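Long-range contact in uncharacterized protein (PDB 4WWM), which is a ubiquitin-related modifier of the Urm1 family that probably becomes conjugated to other proteins and takes part in the archaeal proteasome pathway and in tRNA processing: residues L52-G57 against I73-P78. Sequence-based numbering, arbitrary orientation.
Sequences LILING and IIEIIP
Leu54 and Ile77 meet diagonally across two antiparallel strands, their side chains crossing obliquely so that CD1 of Leu54 lies 3.7 Å from CD1 of Ile77. Leu54 holds CG anti to its carbonyl carbon (chi1 -60°), beside the backbone N, where CG comes 4.1 Å from CD1 of Ile77. With Glu75, its hydrogen-bonded partner, the approach of side chain to side chain is at CB, CB of Leu54 being 4.1 Å from CB of Glu75. On the buried face Ile53 and Ile74 lie side by side and point the same way. Each has CG2 anti to its backbone N, and these two branches touch, CG2 of Ile53 being 3.6 Å from CG2 of Ile74. Ile55 and Ile76 belong to the same face, and helix 26-33 packs over it, with Leu30 against Ile53 and Ile76, and Val29 against Ile74.

Two-way backbone bonds join Leu52 to Ile77 and Leu54 to Glu75. The ladder gains one more rung: Asn56 N donates to Ile73 O at 2.8 Å, and the amide oxygen replaces a main-chain carbonyl, OD1 of Asn56 accepting from Ile73 N at 2.9 Å. That donor sits 33° from the amide plane, although the N-H itself points nearly straight at OD1 (168°). ND2 of Asn56 is hydrogen-bonded to Asp72, so both ends of the amide are held. One water accepts from Gly57 N, 2.9 Å away; it lies between the turn and the Glu75 carboxylate and can donate to Ile73 O or Glu75 OE2.

Strands 51-55 and 73-78 are thus neighbours in the mixed sheet of the ubiquitin-like (beta-grasp) fold. Aliphatic contact holds their helix-facing side, while the Asn56 amide and a water carry the polar pairing past the strand end.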
loop_
_atom_site.group_PDB
_atom_site.type_symbol
_atom_site.label_atom_id
_atom_site.label_comp_id
_atom_site.label_asym_id
_atom_site.label_seq_id
_atom_site.Cartn_x
_atom_site.Cartn_y
_atom_site.Cartn_z
ATOM N N LEU A 52 2.623 6.473 4.585
ATOM C CA LEU A 52 1.512 7.150 3.931
ATOM C C LEU A 52 1.135 6.393 2.672
ATOM O O LEU A 52 1.990 5.757 2.050
ATOM C CB LEU A 52 1.888 8.589 3.590
ATOM C CG LEU A 52 2.402 9.418 4.765
ATOM C CD1 LEU A 52 2.832 10.781 4.277
ATOM C CD2 LEU A 52 1.340 9.544 5.846
ATOM N N ILE A 53 -0.140 6.459 2.305
ATOM C CA ILE A 53 -0.609 5.824 1.082
ATOM C C ILE A 53 -1.329 6.838 0.208
ATOM O O ILE A 53 -2.254 7.519 0.655
ATOM C CB ILE A 53 -1.548 4.638 1.372
ATOM C CG1 ILE A 53 -0.841 3.614 2.265
ATOM C CG2 ILE A 53 -2.003 3.989 0.064
ATOM C CD1 ILE A 53 -1.685 2.404 2.600
ATOM N N LEU A 54 -0.882 6.934 -1.039
ATOM C CA LEU A 54 -1.553 7.746 -2.039
ATOM C C LEU A 54 -2.286 6.835 -3.010
ATOM O O LEU A 54 -1.750 5.815 -3.441
ATOM C CB LEU A 54 -0.556 8.629 -2.793
ATOM C CG LEU A 54 0.254 9.619 -1.955
ATOM C CD1 LEU A 54 1.180 10.430 -2.850
ATOM C CD2 LEU A 54 -0.657 10.535 -1.153
ATOM N N ILE A 55 -3.521 7.201 -3.328
ATOM C CA ILE A 55 -4.267 6.554 -4.393
ATOM C C ILE A 55 -4.468 7.589 -5.490
ATOM O O ILE A 55 -5.168 8.581 -5.291
ATOM C CB ILE A 55 -5.620 6.012 -3.905
ATOM C CG1 ILE A 55 -5.400 5.001 -2.774
ATOM C CG2 ILE A 55 -6.377 5.364 -5.058
ATOM C CD1 ILE A 55 -6.671 4.534 -2.085
ATOM N N ASN A 56 -3.834 7.358 -6.636
ATOM C CA ASN A 56 -3.838 8.319 -7.733
ATOM C C ASN A 56 -3.419 9.709 -7.262
ATOM O O ASN A 56 -3.998 10.714 -7.667
ATOM C CB ASN A 56 -5.219 8.376 -8.389
ATOM C CG ASN A 56 -5.640 7.039 -8.973
ATOM O OD1 ASN A 56 -4.811 6.278 -9.469
ATOM N ND2 ASN A 56 -6.933 6.744 -8.912
ATOM N N GLY A 57 -2.418 9.748 -6.387
ATOM C CA GLY A 57 -1.812 10.999 -5.965
ATOM C C GLY A 57 -2.465 11.659 -4.763
ATOM O O GLY A 57 -1.988 12.696 -4.297
ATOM N N ILE A 73 -3.472 3.741 -9.123
ATOM C CA ILE A 73 -2.072 3.675 -8.736
ATOM C C ILE A 73 -1.940 3.947 -7.244
ATOM O O ILE A 73 -2.285 5.029 -6.767
ATOM C CB ILE A 73 -1.219 4.683 -9.526
ATOM C CG1 ILE A 73 -1.330 4.400 -11.029
ATOM C CG2 ILE A 73 0.238 4.612 -9.071
ATOM C CD1 ILE A 73 -0.655 5.433 -11.909
ATOM N N ILE A 74 -1.441 2.950 -6.522
ATOM C CA ILE A 74 -1.274 3.035 -5.077
ATOM C C ILE A 74 0.199 3.213 -4.723
ATOM O O ILE A 74 1.006 2.321 -4.960
ATOM C CB ILE A 74 -1.816 1.772 -4.379
ATOM C CG1 ILE A 74 -3.297 1.577 -4.721
ATOM C CG2 ILE A 74 -1.621 1.876 -2.871
ATOM C CD1 ILE A 74 -3.855 0.233 -4.299
ATOM N N GLU A 75 0.544 4.359 -4.146
ATOM C CA GLU A 75 1.922 4.621 -3.736
ATOM C C GLU A 75 2.051 4.464 -2.230
ATOM O O GLU A 75 1.310 5.089 -1.475
ATOM C CB GLU A 75 2.365 6.026 -4.148
ATOM C CG GLU A 75 2.378 6.268 -5.644
ATOM C CD GLU A 75 2.745 7.695 -5.989
ATOM O OE1 GLU A 75 3.837 8.140 -5.582
ATOM O OE2 GLU A 75 1.938 8.374 -6.657
ATOM N N ILE A 76 2.989 3.624 -1.800
ATOM C CA ILE A 76 3.256 3.436 -0.380
ATOM C C ILE A 76 4.574 4.128 -0.049
ATOM O O ILE A 76 5.636 3.747 -0.545
ATOM C CB ILE A 76 3.302 1.946 0.003
ATOM C CG1 ILE A 76 2.041 1.241 -0.504
ATOM C CG2 ILE A 76 3.415 1.795 1.516
ATOM C CD1 ILE A 76 2.043 -0.252 -0.296
ATOM N N ILE A 77 4.482 5.157 0.790
ATOM C CA ILE A 77 5.586 6.078 1.031
ATOM C C ILE A 77 5.961 6.137 2.509
ATOM O O ILE A 77 5.132 6.505 3.345
ATOM C CB ILE A 77 5.226 7.503 0.563
ATOM C CG1 ILE A 77 4.763 7.480 -0.897
ATOM C CG2 ILE A 77 6.417 8.441 0.739
ATOM C CD1 ILE A 77 4.193 8.794 -1.388
ATOM N N PRO A 78 7.215 5.789 2.843
ATOM C CA PRO A 78 7.646 5.963 4.232
ATOM C C PRO A 78 8.105 7.396 4.519
ATOM O O PRO A 78 8.691 8.031 3.641
ATOM C CB PRO A 78 8.804 4.976 4.361
ATOM C CG PRO A 78 9.391 4.929 3.000
ATOM C CD PRO A 78 8.251 5.121 2.031
HETATM O O HOH W 1 -0.768 7.366 -6.235
#